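Local coordinates for protein DNA photolyase (PDB 4U63) that repairs cyclobutane pyrimidine dimers in DNA as a class III photolyase, using light, a flavin-adenine dinucleotide and a methenyltetrahydrofolate antenna chromophore, at residues A42-V47 and D186-L191; Q70-H75 and K207-K212; S326-E331 and H375-W380. One frame throughout, in Å; residues are numbered along the deposited sequence. Where two conformers were deposited one is given.

Contact 1. Residues A42-V47 and D186-L191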
ATOM      1  N   ALA A  42     -14.969   2.280 -15.369  1.00 22.16           N
ATOM      2  CA  ALA A  42     -16.277   2.679 -14.834  1.00 22.86           C
ATOM      3  C   ALA A  42     -16.652   4.073 -15.318  1.00 22.20           C
ATOM      4  O   ALA A  42     -17.761   4.295 -15.815  1.00 22.29           O
ATOM      5  CB  ALA A  42     -16.281   2.629 -13.313  1.00 22.01           C
ATOM      6  N   LEU A  43     -15.725   5.013 -15.178  1.00 22.71           N
ATOM      7  CA  LEU A  43     -15.963   6.387 -15.640  1.00 22.89           C
ATOM      8  C   LEU A  43     -16.220   6.432 -17.155  1.00 20.85           C
ATOM      9  O   LEU A  43     -17.130   7.121 -17.614  1.00 23.10           O
ATOM     10  CB  LEU A  43     -14.795   7.289 -15.271  1.00 22.56           C
ATOM     11  CG  LEU A  43     -14.949   8.771 -15.608  1.00 23.66           C
ATOM     12  CD1 LEU A  43     -16.111   9.407 -14.869  1.00 24.47           C
ATOM     13  CD2 LEU A  43     -13.661   9.495 -15.275  1.00 21.40           C
ATOM     14  N   LEU A  44     -15.426   5.690 -17.919  1.00 21.73           N
ATOM     15  CA  LEU A  44     -15.639   5.590 -19.373  1.00 23.44           C
ATOM     16  C   LEU A  44     -17.001   5.000 -19.716  1.00 24.00           C
ATOM     17  O   LEU A  44     -17.661   5.454 -20.653  1.00 24.52           O
ATOM     18  CB  LEU A  44     -14.514   4.794 -20.033  1.00 23.50           C
ATOM     19  CG  LEU A  44     -13.152   5.507 -20.013  1.00 26.81           C
ATOM     20  CD1 LEU A  44     -12.047   4.566 -20.461  1.00 31.04           C
ATOM     21  CD2 LEU A  44     -13.145   6.768 -20.866  1.00 27.43           C
ATOM     22  N   ALA A  45     -17.430   3.996 -18.951  1.00 24.40           N
ATOM     23  CA  ALA A  45     -18.781   3.451 -19.092  1.00 24.91           C
ATOM     24  C   ALA A  45     -19.854   4.519 -18.855  1.00 24.08           C
ATOM     25  O   ALA A  45     -20.851   4.582 -19.582  1.00 24.69           O
ATOM     26  CB  ALA A  45     -18.986   2.287 -18.136  1.00 24.80           C
ATOM     27  N   ALA A  46     -19.650   5.351 -17.832  1.00 25.14           N
ATOM     28  CA  ALA A  46     -20.582   6.448 -17.539  1.00 24.78           C
ATOM     29  C   ALA A  46     -20.652   7.446 -18.709  1.00 24.10           C
ATOM     30  O   ALA A  46     -21.730   7.939 -19.058  1.00 23.20           O
ATOM     31  CB  ALA A  46     -20.192   7.153 -16.248  1.00 24.51           C
ATOM     32  N   VAL A  47     -19.507   7.729 -19.320  1.00 25.20           N
ATOM     33  CA  VAL A  47     -19.467   8.624 -20.483  1.00 27.02           C
ATOM     34  C   VAL A  47     -20.200   7.978 -21.662  1.00 28.16           C
ATOM     35  O   VAL A  47     -20.992   8.636 -22.339  1.00 27.90           O
ATOM     36  CB  VAL A  47     -18.018   9.004 -20.861  1.00 27.88           C
ATOM     37  CG1 VAL A  47     -17.965   9.768 -22.186  1.00 29.43           C
ATOM     38  CG2 VAL A  47     -17.406   9.847 -19.759  1.00 29.74           C
ATOM     39  N   ASP A 186      -7.477   6.579 -22.307  1.00 30.89           N
ATOM     40  CA  ASP A 186      -7.380   8.005 -22.018  1.00 30.53           C
ATOM     41  C   ASP A 186      -8.463   8.447 -21.035  1.00 27.17           C
ATOM     42  O   ASP A 186      -9.547   7.867 -21.007  1.00 28.19           O
ATOM     43  CB  ASP A 186      -7.546   8.839 -23.290  1.00 34.39           C
ATOM     44  CG  ASP A 186      -6.385   8.701 -24.253  1.00 39.30           C
ATOM     45  OD1 ASP A 186      -5.326   8.137 -23.891  1.00 42.65           O
ATOM     46  OD2 ASP A 186      -6.539   9.176 -25.391  1.00 42.79           O
ATOM     47  N   PRO A 187      -8.178   9.488 -20.238  1.00 27.01           N
ATOM     48  CA  PRO A 187      -9.221  10.055 -19.402  1.00 28.57           C
ATOM     49  C   PRO A 187     -10.209  10.875 -20.244  1.00 28.60           C
ATOM     50  O   PRO A 187      -9.819  11.454 -21.256  1.00 34.05           O
ATOM     51  CB  PRO A 187      -8.448  10.976 -18.457  1.00 27.47           C
ATOM     52  CG  PRO A 187      -7.256  11.412 -19.263  1.00 29.31           C
ATOM     53  CD  PRO A 187      -6.902  10.229 -20.115  1.00 30.71           C
ATOM     54  N   PRO A 188     -11.484  10.920 -19.834  1.00 27.81           N
ATOM     55  CA  PRO A 188     -12.407  11.831 -20.510  1.00 29.06           C
ATOM     56  C   PRO A 188     -12.027  13.268 -20.169  1.00 31.58           C
ATOM     57  O   PRO A 188     -11.691  13.559 -19.016  1.00 33.98           O
ATOM     58  CB  PRO A 188     -13.768  11.466 -19.908  1.00 30.93           C
ATOM     59  CG  PRO A 188     -13.451  10.910 -18.565  1.00 26.29           C
ATOM     60  CD  PRO A 188     -12.117  10.227 -18.694  1.00 24.99           C
ATOM     61  N   LYS A 189     -12.084  14.147 -21.164  0.50 32.75           N
ATOM     62  CA  LYS A 189     -11.734  15.560 -20.986  0.50 34.35           C
ATOM     63  C   LYS A 189     -12.937  16.426 -20.589  0.50 33.81           C
ATOM     64  O   LYS A 189     -12.764  17.541 -20.090  0.50 35.29           O
ATOM     65  CB  LYS A 189     -11.091  16.089 -22.267  0.50 36.69           C
ATOM     66  CG  LYS A 189      -9.827  15.333 -22.656  0.50 45.78           C
ATOM     67  CD  LYS A 189      -9.262  15.788 -23.994  0.50 54.21           C
ATOM     68  CE  LYS A 189      -9.570  14.808 -25.117  0.50 61.17           C
ATOM     69  NZ  LYS A 189     -10.993  14.820 -25.553  0.50 60.27           N
ATOM     70  N   SER A 190     -14.143  15.908 -20.801  1.00 31.41           N
ATOM     71  CA  SER A 190     -15.363  16.599 -20.416  1.00 28.40           C
ATOM     72  C   SER A 190     -16.366  15.575 -19.889  1.00 28.92           C
ATOM     73  O   SER A 190     -16.416  14.439 -20.362  1.00 31.43           O
ATOM     74  CB  SER A 190     -15.940  17.386 -21.595  1.00 34.09           C
ATOM     75  OG  SER A 190     -16.502  16.522 -22.564  1.00 42.14           O
ATOM     76  N   LEU A 191     -17.136  15.988 -18.888  1.00 28.77           N
ATOM     77  CA  LEU A 191     -18.211  15.177 -18.324  1.00 27.81           C
ATOM     78  C   LEU A 191     -19.483  16.001 -18.353  1.00 30.30           C
ATOM     79  O   LEU A 191     -19.466  17.204 -18.066  1.00 32.45           O
ATOM     80  CB  LEU A 191     -17.899  14.750 -16.890  1.00 26.60           C
ATOM     81  CG  LEU A 191     -16.666  13.871 -16.676  1.00 28.23           C
ATOM     82  CD1 LEU A 191     -16.369  13.741 -15.189  1.00 31.97           C
ATOM     83  CD2 LEU A 191     -16.839  12.502 -17.316  1.00 30.82           C
TER

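Contact 2. Residues Q70-H75 and K207-K212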
ATOM      1  N   GLN A  70      -2.872   7.157   5.975  1.00 20.98           N
ATOM      2  CA  GLN A  70      -3.698   7.028   4.784  1.00 22.34           C
ATOM      3  C   GLN A  70      -4.882   8.016   4.770  1.00 23.06           C
ATOM      4  O   GLN A  70      -5.390   8.363   3.701  1.00 25.27           O
ATOM      5  CB  GLN A  70      -4.169   5.589   4.629  1.00 24.26           C
ATOM      6  CG  GLN A  70      -4.431   5.212   3.193  1.00 26.82           C
ATOM      7  CD  GLN A  70      -4.367   3.718   2.993  1.00 27.78           C
ATOM      8  OE1 GLN A  70      -5.263   2.999   3.417  1.00 29.84           O
ATOM      9  NE2 GLN A  70      -3.301   3.241   2.357  1.00 22.25           N
ATOM     10  N   GLU A  71      -5.319   8.458   5.951  1.00 21.75           N
ATOM     11  CA  GLU A  71      -6.324   9.531   6.042  1.00 22.44           C
ATOM     12  C   GLU A  71      -5.747  10.857   5.536  1.00 23.36           C
ATOM     13  O   GLU A  71      -6.426  11.601   4.828  1.00 24.23           O
ATOM     14  CB  GLU A  71      -6.841   9.681   7.471  1.00 22.86           C
ATOM     15  CG  GLU A  71      -7.761   8.549   7.895  1.00 24.62           C
ATOM     16  CD  GLU A  71      -8.226   8.662   9.327  1.00 30.30           C
ATOM     17  OE1 GLU A  71      -7.566   9.338  10.138  1.00 34.33           O
ATOM     18  OE2 GLU A  71      -9.261   8.062   9.652  1.00 35.46           O
ATOM     19  N   TRP A  72      -4.494  11.143   5.893  1.00 22.27           N
ATOM     20  CA  TRP A  72      -3.786  12.289   5.322  1.00 22.00           C
ATOM     21  C   TRP A  72      -3.765  12.167   3.807  1.00 21.37           C
ATOM     22  O   TRP A  72      -4.071  13.130   3.101  1.00 23.29           O
ATOM     23  CB  TRP A  72      -2.359  12.378   5.861  1.00 22.42           C
ATOM     24  CG  TRP A  72      -1.545  13.487   5.291  1.00 22.17           C
ATOM     25  CD1 TRP A  72      -1.404  14.731   5.809  1.00 24.59           C
ATOM     26  CD2 TRP A  72      -0.744  13.451   4.100  1.00 22.82           C
ATOM     27  NE1 TRP A  72      -0.574  15.478   5.019  1.00 24.61           N
ATOM     28  CE2 TRP A  72      -0.149  14.721   3.961  1.00 21.89           C
ATOM     29  CE3 TRP A  72      -0.472  12.471   3.137  1.00 22.31           C
ATOM     30  CZ2 TRP A  72       0.700  15.042   2.899  1.00 22.22           C
ATOM     31  CZ3 TRP A  72       0.376  12.790   2.073  1.00 22.24           C
ATOM     32  CH2 TRP A  72       0.952  14.066   1.967  1.00 22.19           C
ATOM     33  N   TRP A  73      -3.411  10.979   3.320  1.00 20.68           N
ATOM     34  CA  TRP A  73      -3.372  10.708   1.886  1.00 20.43           C
ATOM     35  C   TRP A  73      -4.745  10.938   1.241  1.00 20.15           C
ATOM     36  O   TRP A  73      -4.861  11.620   0.207  1.00 22.08           O
ATOM     37  CB  TRP A  73      -2.887   9.278   1.602  1.00 20.18           C
ATOM     38  CG  TRP A  73      -2.566   9.101   0.162  1.00 20.65           C
ATOM     39  CD1 TRP A  73      -3.446   8.836  -0.845  1.00 21.36           C
ATOM     40  CD2 TRP A  73      -1.280   9.232  -0.453  1.00 20.84           C
ATOM     41  NE1 TRP A  73      -2.788   8.777  -2.047  1.00 21.02           N
ATOM     42  CE2 TRP A  73      -1.456   9.013  -1.837  1.00 20.87           C
ATOM     43  CE3 TRP A  73       0.011   9.500   0.033  1.00 18.00           C
ATOM     44  CZ2 TRP A  73      -0.393   9.055  -2.746  1.00 21.36           C
ATOM     45  CZ3 TRP A  73       1.066   9.534  -0.875  1.00 20.81           C
ATOM     46  CH2 TRP A  73       0.853   9.319  -2.248  1.00 20.92           C
ATOM     47  N   LEU A  74      -5.779  10.375   1.856  1.00 20.08           N
ATOM     48  CA  LEU A  74      -7.127  10.438   1.302  1.00 21.40           C
ATOM     49  C   LEU A  74      -7.630  11.861   1.163  1.00 22.97           C
ATOM     50  O   LEU A  74      -8.242  12.198   0.159  1.00 24.49           O
ATOM     51  CB  LEU A  74      -8.110   9.630   2.149  1.00 22.56           C
ATOM     52  CG  LEU A  74      -9.580   9.676   1.693  1.00 22.93           C
ATOM     53  CD1 LEU A  74      -9.736   9.007   0.342  1.00 21.66           C
ATOM     54  CD2 LEU A  74     -10.508   9.023   2.706  1.00 23.91           C
ATOM     55  N   HIS A  75      -7.391  12.688   2.178  1.00 23.26           N
ATOM     56  CA  HIS A  75      -7.801  14.085   2.109  1.00 24.61           C
ATOM     57  C   HIS A  75      -7.274  14.742   0.832  1.00 23.92           C
ATOM     58  O   HIS A  75      -8.026  15.319   0.038  1.00 24.85           O
ATOM     59  CB  HIS A  75      -7.281  14.855   3.312  1.00 25.81           C
ATOM     60  CG  HIS A  75      -7.611  16.307   3.274  1.00 28.20           C
ATOM     61  ND1 HIS A  75      -8.718  16.836   3.902  1.00 29.74           N
ATOM     62  CD2 HIS A  75      -6.989  17.346   2.667  1.00 30.81           C
ATOM     63  CE1 HIS A  75      -8.760  18.137   3.689  1.00 31.93           C
ATOM     64  NE2 HIS A  75      -7.722  18.472   2.942  1.00 30.00           N
ATOM     65  N   LYS A 207     -12.324  15.662   8.978  1.00 30.85           N
ATOM     66  CA  LYS A 207     -11.245  15.581   9.977  1.00 32.06           C
ATOM     67  C   LYS A 207     -10.169  14.557   9.587  1.00 32.23           C
ATOM     68  O   LYS A 207      -9.673  13.801  10.422  1.00 34.06           O
ATOM     69  CB  LYS A 207     -11.824  15.251  11.368  1.00 33.58           C
ATOM     70  CG  LYS A 207     -12.921  16.201  11.841  1.00 39.32           C
ATOM     71  CD  LYS A 207     -13.557  15.706  13.131  1.00 47.84           C
ATOM     72  CE  LYS A 207     -14.674  16.636  13.587  1.00 65.12           C
ATOM     73  NZ  LYS A 207     -15.179  16.306  14.954  1.00 74.80           N
ATOM     74  N   LEU A 208      -9.815  14.536   8.306  1.00 30.38           N
ATOM     75  CA  LEU A 208      -8.835  13.587   7.816  1.00 29.54           C
ATOM     76  C   LEU A 208      -7.411  14.044   8.054  1.00 29.87           C
ATOM     77  O   LEU A 208      -6.513  13.211   8.105  1.00 32.58           O
ATOM     78  CB  LEU A 208      -9.053  13.315   6.332  1.00 28.39           C
ATOM     79  CG  LEU A 208     -10.344  12.590   5.962  1.00 27.23           C
ATOM     80  CD1 LEU A 208     -10.537  12.629   4.456  1.00 27.95           C
ATOM     81  CD2 LEU A 208     -10.331  11.157   6.462  1.00 29.48           C
ATOM     82  N   LEU A 209      -7.196  15.351   8.200  1.00 31.25           N
ATOM     83  CA  LEU A 209      -5.846  15.890   8.355  1.00 34.20           C
ATOM     84  C   LEU A 209      -5.423  16.020   9.815  1.00 40.68           C
ATOM     85  O   LEU A 209      -6.271  16.209  10.690  1.00 39.48           O
ATOM     86  CB  LEU A 209      -5.732  17.265   7.699  1.00 34.34           C
ATOM     87  CG  LEU A 209      -5.824  17.365   6.181  1.00 34.88           C
ATOM     88  CD1 LEU A 209      -5.617  18.822   5.785  1.00 35.80           C
ATOM     89  CD2 LEU A 209      -4.822  16.453   5.482  1.00 32.03           C
ATOM     90  N   PRO A 210      -4.098  15.923  10.082  1.00 41.33           N
ATOM     91  CA  PRO A 210      -3.588  16.305  11.398  1.00 45.98           C
ATOM     92  C   PRO A 210      -3.774  17.804  11.612  1.00 48.33           C
ATOM     93  O   PRO A 210      -3.790  18.564  10.642  1.00 49.55           O
ATOM     94  CB  PRO A 210      -2.092  15.972  11.325  1.00 47.57           C
ATOM     95  CG  PRO A 210      -1.929  15.077  10.149  1.00 45.50           C
ATOM     96  CD  PRO A 210      -3.036  15.392   9.206  1.00 41.05           C
ATOM     97  N   THR A 211      -3.909  18.223  12.863  1.00 51.40           N
ATOM     98  CA  THR A 211      -4.076  19.638  13.175  1.00 56.46           C
ATOM     99  C   THR A 211      -2.857  20.136  13.948  1.00 59.28           C
ATOM    100  O   THR A 211      -1.951  20.731  13.358  1.00 61.43           O
ATOM    101  CB  THR A 211      -5.396  19.891  13.932  1.00 61.32           C
ATOM    102  OG1 THR A 211      -5.413  19.151  15.160  1.00 56.68           O
ATOM    103  CG2 THR A 211      -6.587  19.474  13.074  1.00 65.68           C
ATOM    104  N   LYS A 212      -2.831  19.877  15.254  1.00 59.59           N
ATOM    105  CA  LYS A 212      -1.728  20.284  16.114  1.00 53.44           C
ATOM    106  C   LYS A 212      -1.380  19.100  17.017  1.00 54.93           C
ATOM    107  O   LYS A 212      -2.231  18.674  17.787  1.00 61.19           O
ATOM    108  CB  LYS A 212      -2.135  21.490  16.959  1.00 46.39           C
TER
HETATM  109  O   HOH W   1     -10.566  16.371   5.927  1.00 30.46           O

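Contact 3. Residues S326-E331 and H375-W380. With SO4 (sulfate ion), chain M.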
ATOM      1  N   SER A 326       3.925 -19.187  21.339  1.00 28.50           N
ATOM      2  CA  SER A 326       3.783 -18.375  22.554  0.50 29.15           C
ATOM      3  C   SER A 326       4.534 -17.053  22.411  1.00 29.85           C
ATOM      4  O   SER A 326       5.742 -16.979  22.618  1.00 31.63           O
ATOM      5  CB  SER A 326       4.272 -19.139  23.788  0.50 30.47           C
ATOM      6  OG  SER A 326       4.013 -18.397  24.972  0.50 30.18           O
ATOM      7  N   TRP A 327       3.803 -16.006  22.049  1.00 28.28           N
ATOM      8  CA  TRP A 327       4.405 -14.688  21.856  1.00 25.90           C
ATOM      9  C   TRP A 327       4.605 -14.044  23.206  1.00 28.83           C
ATOM     10  O   TRP A 327       3.852 -14.317  24.142  1.00 30.60           O
ATOM     11  CB  TRP A 327       3.518 -13.799  20.983  1.00 28.48           C
ATOM     12  CG  TRP A 327       3.245 -14.390  19.644  1.00 31.24           C
ATOM     13  CD1 TRP A 327       2.053 -14.849  19.181  1.00 33.97           C
ATOM     14  CD2 TRP A 327       4.198 -14.610  18.597  1.00 32.27           C
ATOM     15  NE1 TRP A 327       2.199 -15.337  17.901  1.00 36.13           N
ATOM     16  CE2 TRP A 327       3.507 -15.202  17.521  1.00 35.04           C
ATOM     17  CE3 TRP A 327       5.567 -14.360  18.465  1.00 35.63           C
ATOM     18  CZ2 TRP A 327       4.139 -15.550  16.325  1.00 38.87           C
ATOM     19  CZ3 TRP A 327       6.201 -14.704  17.273  1.00 37.92           C
ATOM     20  CH2 TRP A 327       5.487 -15.296  16.220  1.00 41.48           C
ATOM     21  N   ARG A 328       5.623 -13.199  23.306  1.00 28.54           N
ATOM     22  CA  ARG A 328       5.871 -12.445  24.533  1.00 28.95           C
ATOM     23  C   ARG A 328       4.808 -11.391  24.759  1.00 30.39           C
ATOM     24  O   ARG A 328       4.325 -10.770  23.812  1.00 30.95           O
ATOM     25  CB  ARG A 328       7.248 -11.780  24.509  1.00 30.37           C
ATOM     26  CG  ARG A 328       8.368 -12.739  24.857  1.00 30.77           C
ATOM     27  CD  ARG A 328       9.744 -12.104  24.750  1.00 30.74           C
ATOM     28  NE  ARG A 328       9.898 -10.945  25.628  1.00 32.38           N
ATOM     29  CZ  ARG A 328      10.069 -11.001  26.946  1.00 36.81           C
ATOM     30  NH1 ARG A 328      10.115 -12.172  27.603  1.00 38.11           N
ATOM     31  NH2 ARG A 328      10.197  -9.867  27.636  1.00 34.57           N
ATOM     32  N   ASP A 329       4.439 -11.219  26.027  1.00 29.63           N
ATOM     33  CA  ASP A 329       3.606 -10.113  26.463  1.00 32.29           C
ATOM     34  C   ASP A 329       4.574  -9.065  26.991  1.00 32.39           C
ATOM     35  O   ASP A 329       4.931  -9.070  28.174  1.00 36.77           O
ATOM     36  CB  ASP A 329       2.620 -10.574  27.546  1.00 36.83           C
ATOM     37  CG  ASP A 329       1.749  -9.438  28.094  1.00 43.51           C
ATOM     38  OD1 ASP A 329       1.753  -8.319  27.535  1.00 46.17           O
ATOM     39  OD2 ASP A 329       1.052  -9.676  29.099  1.00 49.83           O
ATOM     40  N   ASP A 330       5.006  -8.175  26.095  1.00 33.12           N
ATOM     41  CA  ASP A 330       6.020  -7.169  26.408  1.00 32.64           C
ATOM     42  C   ASP A 330       5.738  -5.889  25.624  1.00 31.32           C
ATOM     43  O   ASP A 330       6.400  -5.569  24.621  1.00 29.46           O
ATOM     44  CB  ASP A 330       7.417  -7.727  26.102  1.00 32.15           C
ATOM     45  CG  ASP A 330       8.542  -6.862  26.654  1.00 34.03           C
ATOM     46  OD1 ASP A 330       8.316  -5.681  27.009  1.00 31.19           O
ATOM     47  OD2 ASP A 330       9.678  -7.374  26.724  1.00 37.14           O
ATOM     48  N   GLU A 331       4.741  -5.154  26.102  1.00 31.81           N
ATOM     49  CA  GLU A 331       4.311  -3.925  25.446  1.00 32.16           C
ATOM     50  C   GLU A 331       5.420  -2.854  25.479  1.00 30.45           C
ATOM     51  O   GLU A 331       5.512  -2.033  24.570  1.00 30.83           O
ATOM     52  CB  GLU A 331       3.006  -3.432  26.082  1.00 35.98           C
ATOM     53  CG  GLU A 331       2.373  -2.207  25.441  1.00 41.31           C
ATOM     54  CD  GLU A 331       1.823  -2.428  24.033  1.00 46.20           C
ATOM     55  OE1 GLU A 331       1.798  -3.585  23.511  1.00 40.35           O
ATOM     56  OE2 GLU A 331       1.399  -1.406  23.444  1.00 47.55           O
ATOM     57  N   HIS A 375      13.435 -11.278  17.185  1.00 23.41           N
ATOM     58  CA  HIS A 375      14.221 -10.718  18.294  1.00 24.72           C
ATOM     59  C   HIS A 375      13.389 -10.329  19.502  1.00 23.64           C
ATOM     60  O   HIS A 375      13.828 -10.556  20.626  1.00 26.92           O
ATOM     61  CB  HIS A 375      15.068  -9.540  17.829  1.00 23.86           C
ATOM     62  CG  HIS A 375      16.269  -9.957  17.060  1.00 23.94           C
ATOM     63  ND1 HIS A 375      16.193 -10.394  15.757  1.00 26.59           N
ATOM     64  CD2 HIS A 375      17.572 -10.030  17.409  1.00 22.68           C
ATOM     65  CE1 HIS A 375      17.398 -10.708  15.331  1.00 27.50           C
ATOM     66  NE2 HIS A 375      18.251 -10.498  16.312  1.00 28.10           N
ATOM     67  N   LEU A 376      12.200  -9.759  19.287  1.00 23.60           N
ATOM     68  CA  LEU A 376      11.325  -9.391  20.418  1.00 25.75           C
ATOM     69  C   LEU A 376      10.227 -10.428  20.706  1.00 24.34           C
ATOM     70  O   LEU A 376       9.563 -10.350  21.730  1.00 24.76           O
ATOM     71  CB  LEU A 376      10.711  -8.006  20.199  1.00 24.23           C
ATOM     72  CG  LEU A 376      11.712  -6.902  19.854  1.00 25.45           C
ATOM     73  CD1 LEU A 376      11.001  -5.568  19.678  1.00 24.24           C
ATOM     74  CD2 LEU A 376      12.792  -6.791  20.926  1.00 27.74           C
ATOM     75  N   LEU A 377      10.048 -11.392  19.805  1.00 24.81           N
ATOM     76  CA  LEU A 377       9.037 -12.437  19.961  1.00 24.50           C
ATOM     77  C   LEU A 377       7.637 -11.860  20.168  1.00 23.49           C
ATOM     78  O   LEU A 377       6.868 -12.350  21.007  1.00 27.13           O
ATOM     79  CB  LEU A 377       9.437 -13.383  21.101  1.00 27.84           C
ATOM     80  CG  LEU A 377       9.123 -14.854  20.866  1.00 31.65           C
ATOM     81  CD1 LEU A 377       9.953 -15.373  19.703  1.00 24.56           C
ATOM     82  CD2 LEU A 377       9.380 -15.671  22.118  1.00 35.16           C
ATOM     83  N   ILE A 378       7.314 -10.821  19.399  0.50 23.61           N
ATOM     84  CA  ILE A 378       6.025 -10.145  19.501  0.50 25.68           C
ATOM     85  C   ILE A 378       5.158 -10.528  18.318  0.50 25.57           C
ATOM     86  O   ILE A 378       5.642 -10.608  17.184  0.50 27.33           O
ATOM     87  CB  ILE A 378       6.202  -8.621  19.562  0.50 27.08           C
ATOM     88  CG1 ILE A 378       6.768  -8.225  20.925  0.50 31.43           C
ATOM     89  CG2 ILE A 378       4.880  -7.908  19.331  0.50 25.67           C
ATOM     90  CD1 ILE A 378       7.171  -6.775  21.009  0.50 36.56           C
ATOM     91  N   ASP A 379       3.880 -10.772  18.601  1.00 25.62           N
ATOM     92  CA  ASP A 379       2.883 -11.170  17.600  1.00 25.58           C
ATOM     93  C   ASP A 379       2.942 -10.294  16.345  1.00 24.20           C
ATOM     94  O   ASP A 379       2.811  -9.073  16.423  1.00 24.58           O
ATOM     95  CB  ASP A 379       1.491 -11.078  18.252  1.00 28.55           C
ATOM     96  CG  ASP A 379       0.383 -11.681  17.410  1.00 28.54           C
ATOM     97  OD1 ASP A 379       0.543 -11.873  16.192  1.00 27.46           O
ATOM     98  OD2 ASP A 379      -0.679 -11.961  17.995  1.00 32.95           O
ATOM     99  N   TRP A 380       3.151 -10.925  15.194  1.00 22.25           N
ATOM    100  CA  TRP A 380       3.238 -10.198  13.917  1.00 21.20           C
ATOM    101  C   TRP A 380       2.016  -9.314  13.630  1.00 18.11           C
ATOM    102  O   TRP A 380       2.131  -8.289  12.962  1.00 19.91           O
ATOM    103  CB  TRP A 380       3.483 -11.155  12.746  1.00 22.49           C
ATOM    104  CG  TRP A 380       2.429 -12.191  12.499  1.00 23.61           C
ATOM    105  CD1 TRP A 380       2.424 -13.473  12.959  1.00 25.68           C
ATOM    106  CD2 TRP A 380       1.246 -12.050  11.700  1.00 22.88           C
ATOM    107  NE1 TRP A 380       1.313 -14.135  12.515  1.00 24.65           N
ATOM    108  CE2 TRP A 380       0.567 -13.288  11.745  1.00 22.91           C
ATOM    109  CE3 TRP A 380       0.686 -10.996  10.967  1.00 22.14           C
ATOM    110  CZ2 TRP A 380      -0.637 -13.509  11.073  1.00 21.91           C
ATOM    111  CZ3 TRP A 380      -0.517 -11.218  10.296  1.00 24.18           C
ATOM    112  CH2 TRP A 380      -1.163 -12.467  10.356  1.00 23.61           C
TER
HETATM  113  S   SO4 M1012      11.030 -11.204  31.010  0.60 58.50           S
HETATM  114  O1  SO4 M1012      11.659 -10.180  30.144  0.60 56.03           O
HETATM  115  O2  SO4 M1012       9.591 -10.903  31.178  0.60 60.08           O
HETATM  116  O3  SO4 M1012      11.695 -11.191  32.327  0.60 60.51           O
HETATM  117  O4  SO4 M1012      11.180 -12.543  30.399  0.60 57.23           O
HETATM  118  O   HOH W   2       3.036 -10.218  21.427  1.00 28.74           O
HETATM  119  O   HOH W   3       9.963  -8.671  23.926  1.00 29.32           O

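Contact 1. Residues A42-V47 and D186-L191
In the N-terminal alpha/beta domain of the photolyase, which is built round a five-stranded parallel sheet, L43, L44 and V47 on helix 41-49 meet P188 and L191 of the long loop between helices 168-177 and 219-222. The P188 ring sits at the middle of the patch. Its CG lies 3.6 Å from CD2 of L43, and its CB, on the neighbouring corner of the ring, is 4.0 Å from CG2 of V47. L43 and V47 are one helical turn apart, as the 3.0 Å backbone bond from V47 N to L43 O confirms, and thus point to the same proline and leucine. L191 comes in at about a right angle to both: its CD2 lies 3.7 Å from V47 CG2 and 4.0 Å from L43 CD1. In L43, chi1 of -176° carries CG toward the loop and chi2 of 62° parts the methyls, CD2 to P188 and CD1 to L191. L44 flanks the patch, its CD2 resting 3.8 Å from the backbone O of D186. A46 packs on V27 and V29 of strand 27-31, and A42 and A45 on F146 of strand 142-146, which seats the helix on the sheet. The contacts between side chains are all apolar, and no hydrogen bond is found between the segments, so shape and exclusion of water probably hold this loop against the helix.

Contact 2. Residues Q70-H75 and K207-K212
Apolar packing leads in this contact, where L208 and L209 of the long interdomain loop meet H75, E71 and W72 on helix 68-87 of the alpha/beta domain. L208 lies against the turn between E71 and H75: its CB is 3.5 Å from E71 O and 3.8 Å from H75 CB, its CD2 reaches CB and CG of E71, and its CD1 lies 4.0 Å from CD2 of L74. At W72, the CD1 corner of the indole takes P210 CD at the ring edge and L209 CD2 obliquely. F219 and H76 meet the same indole edge-to-face, and F219 belongs to the methenyltetrahydrofolate pocket, so the helix and loop join next to the antenna site.

The second kind of interaction is CH-pi. L209 CG stands 3.6 Å from the centroid of the H75 imidazole and 10° off the ring normal, which places the branch point squarely over one face. CD1 spreads toward NE2 and CD2 toward CG and CB. H75 has CG anti to its backbone nitrogen (chi1 177°); chi2 of 95° turns the ring plane across the CA-CB-CG plane, and this presents its face to the leucine.

Between these two segments the polar link is one water at the edge of the imidazole, in the ring plane. It accepts from L208 N at 3.1 Å and is hydrogen-bonded to ND1 of H75 at 2.8 Å.

Contact 3. Residues S326-E331 and H375-W380
W327 and R328 meet the turn between helices 362-375 and 380-390 in the FAD-binding domain, where L377, with positive phi, is the first residue to leave helical geometry and D379 N-caps the second helix. The direct link is R328 N to L377 O, 2.7 Å and nearly straight at the acceptor (C=O...N 166°). The same carbonyl oxygen lies in the plane of the W327 indole, at its CE3 edge. Over one face comes D379: its CA forms a CH-pi contact 3.8 Å from the centroid of the five-membered ring. The carboxylate beyond lies 13° from parallel to the indole; its OD1 pairs with R381.

The aliphatic part of R328 crosses L377 at about a right angle, CD lying 3.9 Å from CB. The chain then bends at chi3 (59°), bringing NH2 2.7 Å from OD2 of D330, the N-cap of helix 331-338. This salt bridge is on the anti side of OD2, tilted well out of the carboxylate plane but within the guanidinium plane. One water joins R328 NE, D330 OD2 and L376 O. Farther out, a sulfate, probably from the crystallisation liquor, accepts from R328 NH1 (O4, 3.0 Å) and NH2 (O1, 2.9 Å).

Overall arrangement
Contacts 1 and 2 interlock along the chain: helices 41-49 and 68-87 come first, and two parts of the single long loop between helices 168-177 and 219-222 return to them in the same order. Their centres lie about 28 Å apart, so this loop is anchored to the alpha/beta domain at two separate points on its way to the FAD-binding domain. Contact 3 follows in series, within that second domain, about 50 Å, centre to centre, from contact 1 and across the chain's centre from it. Contact 2 lies between, about 31 Å from contact 3, centre to centre, and near the antenna pocket. Nearest atoms are about 16 Å apart between contact 2 and either other contact, and about 32 Å between contacts 1 and 3.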